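PDB 5TGF: beta-lactamase-related domain-containing protein from Bacteroides dorei DSM 17855, which is a putative hydrolase of the beta-lactamase-related family, probably with the serine beta-lactamase fold, and can bind calcium. Local coordinates for residues Lys215-Asn220 against Pro294-Arg299; Val63-Ile68 against Gln235-Asp240; Gly29-Val34 against Val39-Ala44. All coordinates share one frame; numbering follows the deposited sequence.

Contact 1 (Lys215-Asn220 against Pro294-Arg299)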
ATOM      1  N   LYS A 215       9.665   5.094   8.107  1.00 16.52           N
ATOM      2  CA  LYS A 215      10.817   4.983   9.012  1.00 18.78           C
ATOM      3  C   LYS A 215      10.722   3.706   9.846  1.00 19.55           C
ATOM      4  O   LYS A 215      11.698   2.947   9.959  1.00 20.55           O
ATOM      5  CB  LYS A 215      10.906   6.208   9.919  1.00 22.12           C
ATOM      6  CG  LYS A 215      12.147   6.245  10.819  1.00 28.02           C
ATOM      7  CD  LYS A 215      12.136   7.392  11.818  1.00 28.84           C
ATOM      8  CE  LYS A 215      13.417   7.352  12.670  1.00 34.28           C
ATOM      9  NZ  LYS A 215      13.440   8.425  13.697  1.00 36.60           N
HETATM   10  N   MSE A 216       9.556   3.461  10.431  1.00 17.87           N
HETATM   11  CA  MSE A 216       9.290   2.227  11.151  1.00 19.07           C
HETATM   12  C   MSE A 216       9.559   1.009  10.310  1.00 19.13           C
HETATM   13  O   MSE A 216      10.193   0.059  10.775  1.00 18.94           O
HETATM   14  CB  MSE A 216       7.863   2.240  11.709  1.00 21.37           C
HETATM   15  CG  MSE A 216       7.572   1.018  12.595  1.00 22.16           C
HETATM   16 SE   MSE A 216       6.777  -0.467  11.567  0.73 21.82          SE
HETATM   17  CE  MSE A 216       5.076   0.379  11.027  1.00 18.47           C
ATOM     18  N   ILE A 217       9.022   0.966   9.085  1.00 16.99           N
ATOM     19  CA  ILE A 217       9.224  -0.179   8.224  1.00 15.45           C
ATOM     20  C   ILE A 217      10.707  -0.344   7.877  1.00 16.22           C
ATOM     21  O   ILE A 217      11.215  -1.473   7.828  1.00 18.32           O
ATOM     22  CB  ILE A 217       8.374  -0.041   6.911  1.00 16.22           C
ATOM     23  CG1 ILE A 217       6.884  -0.114   7.249  1.00 15.09           C
ATOM     24  CG2 ILE A 217       8.685  -1.131   5.924  1.00 16.39           C
ATOM     25  CD1 ILE A 217       6.391  -1.459   7.751  1.00 15.05           C
ATOM     26  N   TYR A 218      11.359   0.768   7.574  1.00 16.36           N
ATOM     27  CA  TYR A 218      12.776   0.788   7.201  1.00 20.08           C
ATOM     28  C   TYR A 218      13.657   0.213   8.320  1.00 19.20           C
ATOM     29  O   TYR A 218      14.687  -0.400   8.046  1.00 20.23           O
ATOM     30  CB  TYR A 218      13.237   2.212   6.863  1.00 20.42           C
ATOM     31  CG  TYR A 218      14.690   2.238   6.398  1.00 21.67           C
ATOM     32  CD1 TYR A 218      15.017   1.905   5.091  1.00 24.48           C
ATOM     33  CD2 TYR A 218      15.730   2.589   7.267  1.00 26.94           C
ATOM     34  CE1 TYR A 218      16.337   1.875   4.654  1.00 26.23           C
ATOM     35  CE2 TYR A 218      17.052   2.603   6.827  1.00 26.04           C
ATOM     36  CZ  TYR A 218      17.334   2.224   5.511  1.00 28.41           C
ATOM     37  OH  TYR A 218      18.609   2.232   5.008  1.00 33.84           O
ATOM     38  N   HIS A 219      13.268   0.430   9.562  1.00 17.31           N
ATOM     39  CA  HIS A 219      13.956  -0.152  10.700  1.00 21.80           C
ATOM     40  C   HIS A 219      13.369  -1.497  11.157  1.00 22.38           C
ATOM     41  O   HIS A 219      13.460  -1.872  12.346  1.00 20.60           O
ATOM     42  CB  HIS A 219      14.000   0.868  11.827  1.00 22.62           C
ATOM     43  CG  HIS A 219      14.850   2.056  11.514  1.00 26.05           C
ATOM     44  ND1 HIS A 219      16.220   1.982  11.429  1.00 31.42           N
ATOM     45  CD2 HIS A 219      14.526   3.335  11.224  1.00 28.42           C
ATOM     46  CE1 HIS A 219      16.707   3.167  11.113  1.00 29.32           C
ATOM     47  NE2 HIS A 219      15.700   4.008  10.989  1.00 30.08           N
ATOM     48  N   ASN A 220      12.811  -2.257  10.204  1.00 20.69           N
ATOM     49  CA  ASN A 220      12.383  -3.627  10.468  0.53 22.46           C
ATOM     50  C   ASN A 220      11.392  -3.685  11.633  1.00 22.02           C
ATOM     51  O   ASN A 220      11.392  -4.637  12.416  1.00 20.48           O
ATOM     52  CB  ASN A 220      13.606  -4.519  10.736  0.53 22.45           C
ATOM     53  CG  ASN A 220      13.420  -5.940  10.235  0.53 26.30           C
ATOM     54  OD1 ASN A 220      12.736  -6.188   9.243  0.53 26.78           O
ATOM     55  ND2 ASN A 220      14.067  -6.879  10.898  0.53 30.58           N
ATOM     56  N   PRO A 294       4.977   6.093  -2.105  1.00 10.83           N
ATOM     57  CA  PRO A 294       5.912   5.757  -1.077  1.00 12.47           C
ATOM     58  C   PRO A 294       6.854   4.627  -1.492  1.00 12.64           C
ATOM     59  O   PRO A 294       6.421   3.647  -2.110  1.00 11.80           O
ATOM     60  CB  PRO A 294       4.995   5.314   0.054  1.00 12.25           C
ATOM     61  CG  PRO A 294       3.839   4.640  -0.655  1.00 11.86           C
ATOM     62  CD  PRO A 294       3.763   5.252  -2.025  1.00 12.17           C
ATOM     63  N   TRP A 295       8.123   4.716  -1.115  1.00 12.26           N
ATOM     64  CA  TRP A 295       9.032   3.621  -1.404  1.00 12.73           C
ATOM     65  C   TRP A 295      10.164   3.484  -0.419  1.00 12.99           C
ATOM     66  O   TRP A 295      10.544   4.454   0.275  1.00 13.34           O
ATOM     67  CB  TRP A 295       9.585   3.750  -2.812  1.00 12.61           C
ATOM     68  CG  TRP A 295      10.759   4.665  -2.953  1.00 13.37           C
ATOM     69  CD1 TRP A 295      12.060   4.289  -3.145  1.00 15.12           C
ATOM     70  CD2 TRP A 295      10.744   6.098  -3.036  1.00 13.51           C
ATOM     71  NE1 TRP A 295      12.867   5.407  -3.237  1.00 14.68           N
ATOM     72  CE2 TRP A 295      12.083   6.523  -3.243  1.00 14.89           C
ATOM     73  CE3 TRP A 295       9.730   7.069  -2.969  1.00 15.79           C
ATOM     74  CZ2 TRP A 295      12.448   7.888  -3.330  1.00 14.01           C
ATOM     75  CZ3 TRP A 295      10.085   8.426  -3.054  1.00 14.03           C
ATOM     76  CH2 TRP A 295      11.435   8.815  -3.267  1.00 15.64           C
ATOM     77  N   ILE A 296      10.751   2.298  -0.437  1.00 12.81           N
ATOM     78  CA  ILE A 296      12.011   2.036   0.238  1.00 14.62           C
ATOM     79  C   ILE A 296      12.943   1.392  -0.792  1.00 15.36           C
ATOM     80  O   ILE A 296      12.531   0.480  -1.536  1.00 14.25           O
ATOM     81  CB  ILE A 296      11.806   1.090   1.411  1.00 15.47           C
ATOM     82  CG1 ILE A 296      11.029   1.777   2.535  1.00 17.50           C
ATOM     83  CG2 ILE A 296      13.123   0.541   1.917  1.00 20.06           C
ATOM     84  CD1 ILE A 296      10.687   0.820   3.662  1.00 17.71           C
ATOM     85  N   ASN A 297      14.194   1.863  -0.848  1.00 13.46           N
ATOM     86  CA  ASN A 297      15.256   1.186  -1.599  1.00 14.39           C
ATOM     87  C   ASN A 297      16.384   0.810  -0.634  1.00 15.30           C
ATOM     88  O   ASN A 297      17.124   1.690  -0.124  1.00 16.95           O
ATOM     89  CB  ASN A 297      15.765   2.049  -2.750  1.00 13.44           C
ATOM     90  CG  ASN A 297      16.772   1.300  -3.640  1.00 14.43           C
ATOM     91  OD1 ASN A 297      17.786   0.788  -3.162  1.00 14.96           O
ATOM     92  ND2 ASN A 297      16.460   1.184  -4.915  1.00 15.27           N
ATOM     93  N   LYS A 298      16.472  -0.475  -0.329  1.00 15.24           N
ATOM     94  CA  LYS A 298      17.432  -0.929   0.680  1.00 19.48           C
ATOM     95  C   LYS A 298      18.888  -0.782   0.238  1.00 22.97           C
ATOM     96  O   LYS A 298      19.753  -0.645   1.067  1.00 20.56           O
ATOM     97  CB  LYS A 298      17.155  -2.362   1.102  1.00 23.02           C
ATOM     98  CG  LYS A 298      15.790  -2.536   1.756  1.00 24.15           C
ATOM     99  CD  LYS A 298      15.585  -3.971   2.185  1.00 30.67           C
ATOM    100  CE  LYS A 298      14.106  -4.278   2.344  1.00 35.49           C
ATOM    101  NZ  LYS A 298      13.901  -5.522   3.110  1.00 43.00           N
ATOM    102  N   ARG A 299      19.151  -0.873  -1.056  1.00 20.65           N
ATOM    103  CA  ARG A 299      20.493  -0.711  -1.566  1.00 22.78           C
ATOM    104  C   ARG A 299      20.973   0.729  -1.472  1.00 22.75           C
ATOM    105  O   ARG A 299      22.114   0.947  -1.083  1.00 23.18           O
ATOM    106  CB  ARG A 299      20.570  -1.188  -3.002  1.00 23.97           C
ATOM    107  CG  ARG A 299      20.503  -2.703  -3.082  1.00 27.49           C
ATOM    108  CD  ARG A 299      21.148  -3.184  -4.360  1.00 29.79           C
ATOM    109  NE  ARG A 299      21.013  -4.629  -4.491  1.00 29.26           N
ATOM    110  CZ  ARG A 299      21.133  -5.273  -5.640  1.00 30.90           C
ATOM    111  NH1 ARG A 299      21.395  -4.585  -6.757  1.00 27.08           N
ATOM    112  NH2 ARG A 299      20.999  -6.598  -5.664  1.00 32.51           N
TER
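I217 and I296 meet because of how their branches are turned. In I217, chi1 of -67° sets CG1 beside the backbone N and leaves the CG2 methyl anti to that N, on the side of the strand, while a further bend at chi2 carries CD1 away from it. I296 keeps its chain extended beyond CG1 (chi2 174°), which pushes CD1 outward from the strand until it lies 3.6 Å from I217 CG2, the two side chains crossing at about a right angle. The same CD1 comes within 4.0 Å of Y218 N, so this methyl sits against the helix backbone as well. The other branch of I296, CG2, reaches the edge of the Y218 ring near its plane, 3.9 Å from CD1 of the tyrosine.

Here the last turn of helix 207-218 packs on strand 293-297 of the central antiparallel sheet, the layered helix-on-sheet build of the beta-lactamase family. Y303 of the adjoining strand meets both Y218 and I296. The helix ends in a Schellman motif with N220, at positive phi, as its C-prime residue: N220 N is hydrogen-bonded to I217 O at 3.0 Å, and the next residue's N to M216 O. Branched isoleucine suits the interface by offering two methyls in different directions, and tyrosine suits its partly exposed border. No hydrogen bond crosses between the segments, which implies that apolar packing, of the two isoleucines and the tyrosine ring edge, joins them.

Contact 2 (Val63-Ile68 against Gln235-Asp240)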
ATOM      1  N   VAL A  63       0.082   0.381   4.676  1.00 13.28           N
ATOM      2  CA  VAL A  63      -0.315   0.684   6.069  1.00 13.27           C
ATOM      3  C   VAL A  63      -1.352  -0.315   6.579  1.00 13.70           C
ATOM      4  O   VAL A  63      -1.266  -0.787   7.705  1.00 13.82           O
ATOM      5  CB  VAL A  63      -0.826   2.130   6.212  1.00 14.32           C
ATOM      6  CG1 VAL A  63      -1.217   2.414   7.671  1.00 14.13           C
ATOM      7  CG2 VAL A  63       0.219   3.115   5.700  1.00 14.87           C
ATOM      8  N   ALA A  64      -2.318  -0.684   5.750  1.00 12.98           N
ATOM      9  CA  ALA A  64      -3.345  -1.638   6.199  1.00 14.07           C
ATOM     10  C   ALA A  64      -2.782  -3.032   6.456  1.00 14.05           C
ATOM     11  O   ALA A  64      -3.129  -3.694   7.452  1.00 13.90           O
ATOM     12  CB  ALA A  64      -4.473  -1.690   5.183  1.00 14.93           C
ATOM     13  N   ALA A  65      -1.864  -3.476   5.602  1.00 13.76           N
ATOM     14  CA  ALA A  65      -1.147  -4.724   5.845  1.00 13.14           C
ATOM     15  C   ALA A  65      -0.358  -4.666   7.178  1.00 13.27           C
ATOM     16  O   ALA A  65      -0.293  -5.670   7.910  1.00 14.39           O
ATOM     17  CB  ALA A  65      -0.201  -5.020   4.693  1.00 13.48           C
ATOM     18  N   ALA A  66       0.224  -3.516   7.478  1.00 11.68           N
ATOM     19  CA  ALA A  66       0.922  -3.327   8.775  1.00 14.07           C
ATOM     20  C   ALA A  66      -0.026  -3.408   9.998  1.00 14.89           C
ATOM     21  O   ALA A  66       0.359  -3.969  11.030  1.00 15.11           O
ATOM     22  CB  ALA A  66       1.685  -2.029   8.786  1.00 13.84           C
ATOM     23  N   VAL A  67      -1.259  -2.907   9.879  1.00 14.17           N
ATOM     24  CA  VAL A  67      -2.220  -3.021  10.976  1.00 15.95           C
ATOM     25  C   VAL A  67      -2.529  -4.516  11.222  1.00 16.44           C
ATOM     26  O   VAL A  67      -2.497  -5.000  12.359  1.00 16.40           O
ATOM     27  CB  VAL A  67      -3.516  -2.250  10.679  1.00 14.94           C
ATOM     28  CG1 VAL A  67      -4.555  -2.477  11.768  1.00 16.64           C
ATOM     29  CG2 VAL A  67      -3.247  -0.763  10.533  1.00 16.40           C
ATOM     30  N   ILE A  68      -2.780  -5.252  10.142  1.00 14.50           N
ATOM     31  CA  ILE A  68      -3.042  -6.676  10.227  1.00 15.95           C
ATOM     32  C   ILE A  68      -1.812  -7.444  10.765  1.00 16.55           C
ATOM     33  O   ILE A  68      -1.960  -8.327  11.615  1.00 16.69           O
ATOM     34  CB  ILE A  68      -3.522  -7.255   8.876  1.00 14.98           C
ATOM     35  CG1 ILE A  68      -4.815  -6.564   8.433  1.00 17.55           C
ATOM     36  CG2 ILE A  68      -3.646  -8.788   8.935  1.00 15.54           C
ATOM     37  CD1 ILE A  68      -5.223  -6.904   7.016  1.00 19.23           C
ATOM     38  N   GLN A 235       9.545  -8.855   7.438  1.00 18.36           N
ATOM     39  CA  GLN A 235      10.145  -9.694   6.408  1.00 20.68           C
ATOM     40  C   GLN A 235       9.096 -10.446   5.577  1.00 20.06           C
ATOM     41  O   GLN A 235       9.170 -10.480   4.336  1.00 19.06           O
ATOM     42  CB  GLN A 235      11.166 -10.663   6.996  1.00 24.63           C
ATOM     43  CG  GLN A 235      12.443  -9.976   7.450  1.00 34.28           C
ATOM     44  CD  GLN A 235      13.106  -9.173   6.327  1.00 42.03           C
ATOM     45  OE1 GLN A 235      13.115  -7.935   6.348  1.00 40.80           O
ATOM     46  NE2 GLN A 235      13.614  -9.878   5.312  1.00 54.13           N
ATOM     47  N   THR A 236       8.088 -10.975   6.250  1.00 17.93           N
ATOM     48  CA  THR A 236       6.994 -11.697   5.577  1.00 17.70           C
ATOM     49  C   THR A 236       6.183 -10.736   4.680  1.00 16.05           C
ATOM     50  O   THR A 236       5.811 -11.111   3.573  1.00 17.82           O
ATOM     51  CB  THR A 236       6.072 -12.386   6.599  1.00 19.16           C
ATOM     52  OG1 THR A 236       6.822 -13.433   7.261  1.00 21.86           O
ATOM     53  CG2 THR A 236       4.839 -13.008   5.921  1.00 19.87           C
HETATM   54  N   MSE A 237       5.969  -9.500   5.133  1.00 15.99           N
HETATM   55  CA  MSE A 237       5.265  -8.511   4.320  1.00 15.86           C
HETATM   56  C   MSE A 237       6.004  -8.221   3.021  1.00 15.44           C
HETATM   57  O   MSE A 237       5.391  -7.808   2.023  1.00 16.15           O
HETATM   58  CB  MSE A 237       5.072  -7.209   5.121  1.00 18.11           C
HETATM   59  CG  MSE A 237       4.032  -7.276   6.261  1.00 18.23           C
HETATM   60 SE   MSE A 237       4.240  -5.659   7.384  0.76 21.11          SE
HETATM   61  CE  MSE A 237       3.576  -4.315   6.073  1.00 21.30           C
ATOM     62  N   GLN A 238       7.326  -8.303   3.072  1.00 15.60           N
ATOM     63  CA  GLN A 238       8.219  -8.008   1.932  1.00 16.14           C
ATOM     64  C   GLN A 238       8.600  -9.214   1.087  1.00 16.58           C
ATOM     65  O   GLN A 238       9.279  -9.052   0.061  1.00 15.76           O
ATOM     66  CB  GLN A 238       9.472  -7.284   2.453  1.00 16.71           C
ATOM     67  CG  GLN A 238       9.145  -5.962   3.109  1.00 18.33           C
ATOM     68  CD  GLN A 238      10.355  -5.218   3.656  1.00 20.00           C
ATOM     69  OE1 GLN A 238      11.505  -5.628   3.450  1.00 20.08           O
ATOM     70  NE2 GLN A 238      10.108  -4.063   4.261  1.00 17.35           N
ATOM     71  N   ALA A 239       8.191 -10.412   1.502  1.00 15.78           N
ATOM     72  CA  ALA A 239       8.528 -11.645   0.783  1.00 17.12           C
ATOM     73  C   ALA A 239       7.619 -11.838  -0.428  1.00 17.96           C
ATOM     74  O   ALA A 239       6.564 -11.247  -0.523  1.00 17.52           O
ATOM     75  CB  ALA A 239       8.381 -12.871   1.699  1.00 18.13           C
ATOM     76  N   ASP A 240       8.013 -12.763  -1.284  1.00 16.78           N
ATOM     77  CA  ASP A 240       7.201 -13.204  -2.397  1.00 19.61           C
ATOM     78  C   ASP A 240       5.909 -13.832  -1.885  1.00 17.28           C
ATOM     79  O   ASP A 240       5.942 -14.909  -1.330  1.00 18.36           O
ATOM     80  CB  ASP A 240       7.990 -14.258  -3.201  1.00 20.36           C
ATOM     81  CG  ASP A 240       7.225 -14.794  -4.401  1.00 21.87           C
ATOM     82  OD1 ASP A 240       6.144 -14.282  -4.753  1.00 22.62           O
ATOM     83  OD2 ASP A 240       7.749 -15.687  -5.061  1.00 24.17           O
TER
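M237, present as selenomethionine, reaches across from helix 231-238 to A65 and A66 in a small helix-to-helix contact within the probable beta-lactamase fold. The CB of A65 points at the opposing helix, whereas that of A66 leaves its own helix more to one side, and the methyl CE of M237 comes in against both: 4.1 Å from A65 CB and 4.0 Å from A66 CB. The long side chain runs nearly straight as far as SE, then bends there (chi3 69°), which turns CE along the alanine surface.

Alanine suits this helix face because its short side chain lets a neighbour come close to the main chain; a long, unbranched, flexible side chain suits the other side because its terminal methyl can reach the alanine face. F213 of helix 207-218 also touches A66, and M237 is further packed against E269, so the pair lies in the buried interior. A possible SxxK motif, S58 and K61, straddles the start of helix 60-74, as in serine beta-lactamases; A65 lies near those residues without touching them. At the backbone, the approach is closer than at either alanine methyl: CE of M237 stands 3.7 Å from A66 N.

Contact 3 (Gly29-Val34 against Val39-Ala44)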
ATOM      1  N   GLY A  29       1.806  19.527  -3.915  1.00 17.20           N
ATOM      2  CA  GLY A  29       2.405  18.254  -3.569  1.00 14.53           C
ATOM      3  C   GLY A  29       3.482  18.442  -2.538  1.00 16.58           C
ATOM      4  O   GLY A  29       3.886  19.581  -2.254  1.00 16.96           O
ATOM      5  N   ALA A  30       4.023  17.344  -2.028  1.00 14.59           N
ATOM      6  CA  ALA A  30       5.159  17.447  -1.124  1.00 16.26           C
ATOM      7  C   ALA A  30       5.968  16.168  -1.183  1.00 16.61           C
ATOM      8  O   ALA A  30       5.414  15.078  -1.382  1.00 15.50           O
ATOM      9  CB  ALA A  30       4.714  17.710   0.317  1.00 14.68           C
ATOM     10  N   ILE A  31       7.268  16.301  -0.940  1.00 16.50           N
ATOM     11  CA  ILE A  31       8.152  15.151  -0.912  1.00 17.29           C
ATOM     12  C   ILE A  31       9.123  15.210   0.264  1.00 19.73           C
ATOM     13  O   ILE A  31       9.498  16.310   0.737  1.00 19.12           O
ATOM     14  CB  ILE A  31       8.896  15.035  -2.234  1.00 17.40           C
ATOM     15  CG1 ILE A  31       9.631  13.710  -2.293  1.00 18.13           C
ATOM     16  CG2 ILE A  31       9.837  16.202  -2.445  1.00 20.68           C
ATOM     17  CD1 ILE A  31       9.907  13.260  -3.694  1.00 17.89           C
ATOM     18  N   CYS A  32       9.486  14.031   0.753  1.00 17.29           N
ATOM     19  CA  CYS A  32      10.582  13.861   1.729  1.00 17.53           C
ATOM     20  C   CYS A  32      11.405  12.630   1.360  1.00 18.17           C
ATOM     21  O   CYS A  32      10.825  11.569   1.082  1.00 17.15           O
ATOM     22  CB  CYS A  32      10.020  13.742   3.141  1.00 17.73           C
ATOM     23  SG  CYS A  32      11.292  13.617   4.446  1.00 22.31           S
ATOM     24  N   VAL A  33      12.731  12.794   1.284  1.00 17.11           N
ATOM     25  CA  VAL A  33      13.681  11.708   0.977  1.00 17.35           C
ATOM     26  C   VAL A  33      14.691  11.605   2.120  1.00 18.09           C
ATOM     27  O   VAL A  33      15.324  12.613   2.487  1.00 20.71           O
ATOM     28  CB  VAL A  33      14.444  11.946  -0.352  1.00 17.76           C
ATOM     29  CG1 VAL A  33      15.428  10.816  -0.617  1.00 20.72           C
ATOM     30  CG2 VAL A  33      13.476  12.156  -1.513  1.00 18.09           C
ATOM     31  N   VAL A  34      14.826  10.412   2.687  1.00 15.17           N
ATOM     32  CA  VAL A  34      15.676  10.177   3.829  1.00 19.46           C
ATOM     33  C   VAL A  34      16.686   9.102   3.469  1.00 21.27           C
ATOM     34  O   VAL A  34      16.310   8.057   2.908  1.00 18.99           O
ATOM     35  CB  VAL A  34      14.858   9.701   5.045  1.00 21.43           C
ATOM     36  CG1 VAL A  34      15.740   9.500   6.277  1.00 24.50           C
ATOM     37  CG2 VAL A  34      13.761  10.712   5.361  1.00 21.61           C
ATOM     38  N   VAL A  39      17.494  13.445   6.620  1.00 24.67           N
ATOM     39  CA  VAL A  39      16.632  14.004   5.597  1.00 24.73           C
ATOM     40  C   VAL A  39      17.466  14.693   4.512  1.00 26.13           C
ATOM     41  O   VAL A  39      18.063  15.726   4.764  1.00 27.69           O
ATOM     42  CB  VAL A  39      15.616  14.984   6.208  1.00 24.41           C
ATOM     43  CG1 VAL A  39      14.826  15.678   5.117  1.00 26.03           C
ATOM     44  CG2 VAL A  39      14.681  14.241   7.154  1.00 24.81           C
ATOM     45  N   LEU A  40      17.488  14.148   3.301  1.00 21.05           N
ATOM     46  CA  LEU A  40      18.289  14.727   2.203  1.00 21.72           C
ATOM     47  C   LEU A  40      17.559  15.785   1.407  1.00 22.50           C
ATOM     48  O   LEU A  40      18.182  16.642   0.804  1.00 19.98           O
ATOM     49  CB  LEU A  40      18.751  13.641   1.233  1.00 23.19           C
ATOM     50  CG  LEU A  40      19.671  12.546   1.766  1.00 26.73           C
ATOM     51  CD1 LEU A  40      20.338  11.875   0.574  1.00 26.78           C
ATOM     52  CD2 LEU A  40      20.728  13.079   2.739  1.00 25.08           C
ATOM     53  N   PHE A  41      16.244  15.674   1.312  1.00 20.52           N
ATOM     54  CA  PHE A  41      15.459  16.573   0.493  1.00 20.34           C
ATOM     55  C   PHE A  41      14.027  16.554   0.987  1.00 20.81           C
ATOM     56  O   PHE A  41      13.449  15.494   1.177  1.00 19.87           O
ATOM     57  CB  PHE A  41      15.535  16.160  -0.977  1.00 21.10           C
ATOM     58  CG  PHE A  41      14.860  17.120  -1.901  1.00 20.82           C
ATOM     59  CD1 PHE A  41      15.448  18.344  -2.216  1.00 20.61           C
ATOM     60  CD2 PHE A  41      13.638  16.815  -2.462  1.00 19.20           C
ATOM     61  CE1 PHE A  41      14.800  19.226  -3.080  1.00 23.20           C
ATOM     62  CE2 PHE A  41      12.997  17.694  -3.312  1.00 20.60           C
ATOM     63  CZ  PHE A  41      13.584  18.886  -3.642  1.00 20.52           C
ATOM     64  N   GLU A  42      13.474  17.750   1.212  1.00 21.67           N
ATOM     65  CA  GLU A  42      12.108  17.899   1.717  1.00 23.41           C
ATOM     66  C   GLU A  42      11.579  19.228   1.227  1.00 22.18           C
ATOM     67  O   GLU A  42      12.211  20.259   1.438  1.00 22.88           O
ATOM     68  CB  GLU A  42      12.094  17.849   3.247  1.00 28.67           C
ATOM     69  CG  GLU A  42      10.732  17.613   3.876  1.00 35.88           C
ATOM     70  CD  GLU A  42      10.819  17.363   5.379  1.00 46.12           C
ATOM     71  OE1 GLU A  42      11.547  18.102   6.082  1.00 48.41           O
ATOM     72  OE2 GLU A  42      10.181  16.401   5.861  1.00 58.50           O
ATOM     73  N   LYS A  43      10.445  19.210   0.527  1.00 18.76           N
ATOM     74  CA  LYS A  43       9.952  20.397  -0.157  1.00 19.60           C
ATOM     75  C   LYS A  43       8.472  20.260  -0.418  1.00 20.87           C
ATOM     76  O   LYS A  43       7.982  19.160  -0.755  1.00 17.89           O
ATOM     77  CB  LYS A  43      10.650  20.587  -1.493  1.00 21.89           C
ATOM     78  CG  LYS A  43      10.299  21.900  -2.171  1.00 24.90           C
ATOM     79  CD  LYS A  43      11.179  22.197  -3.365  1.00 27.77           C
ATOM     80  CE  LYS A  43      10.755  23.498  -4.011  1.00 29.32           C
ATOM     81  NZ  LYS A  43      11.493  23.741  -5.287  1.00 31.41           N
ATOM     82  N   ALA A  44       7.756  21.364  -0.249  1.00 19.59           N
ATOM     83  CA  ALA A  44       6.338  21.399  -0.575  1.00 21.16           C
ATOM     84  C   ALA A  44       6.126  22.305  -1.778  1.00 21.34           C
ATOM     85  O   ALA A  44       6.886  23.238  -2.003  1.00 25.07           O
ATOM     86  CB  ALA A  44       5.537  21.858   0.630  1.00 21.72           C
TER
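E42 and C32 face each other as a non-hydrogen-bonded pair in the antiparallel beta hairpin of strands 28-35 and 38-46, which carries a classic bulge. From the start of its side chain, E42 CB lies 3.9 Å from I31 O. With CG anti to the backbone N (chi1 -164°), the chain runs over the neighbouring strand, and E42 CG lies 3.6 Å from I31 O and also borders C32 CB. Farther out, E42 CD is 3.9 Å from C32 SG, and at the tip OE2 approaches the same sulfur at 3.3 Å. Glutamate fits this edge strand, where its carboxylate is near solvent, while the small cysteine fits the inner strand, beneath L207 and I211 of helix 207-218.

On the other face, I31 CG2 packs obliquely on the F41 ring, 3.6 Å from CE2, and L13 of helix 11-22 covers both residues. K43 also leaves by this face, and its NZ forms a salt bridge with D14. The main chains pair regularly through I31 and K43, then slip by one residue where L40 and F41 both lie opposite V33. There V33 O accepts two N-H groups, from L40 N at 2.8 Å and, weakly, from F41 N at 3.4 Å.

In the fold
From the N terminus, contact 3 comes first and closes only the short turn of the hairpin at one edge of the six-stranded sheet. Contact 2 opens next on helix 60-74; before it closes at 235-240, residues 215-220 have already opened contact 1, which closes later on strand 293-297. These two long loops therefore cross, while contact 3 stands in series before both. Contacts 1 and 2 touch where I217 CG2 packs on Q238 NE2, tying helix 207-218 to helix 231-238, which contact 2 in turn joins to helix 60-74. Contacts 1 and 3 share the sheet and meet at W295 and V33. Contacts 2 and 3 stay apart, their nearest atoms about 14 Å from each other.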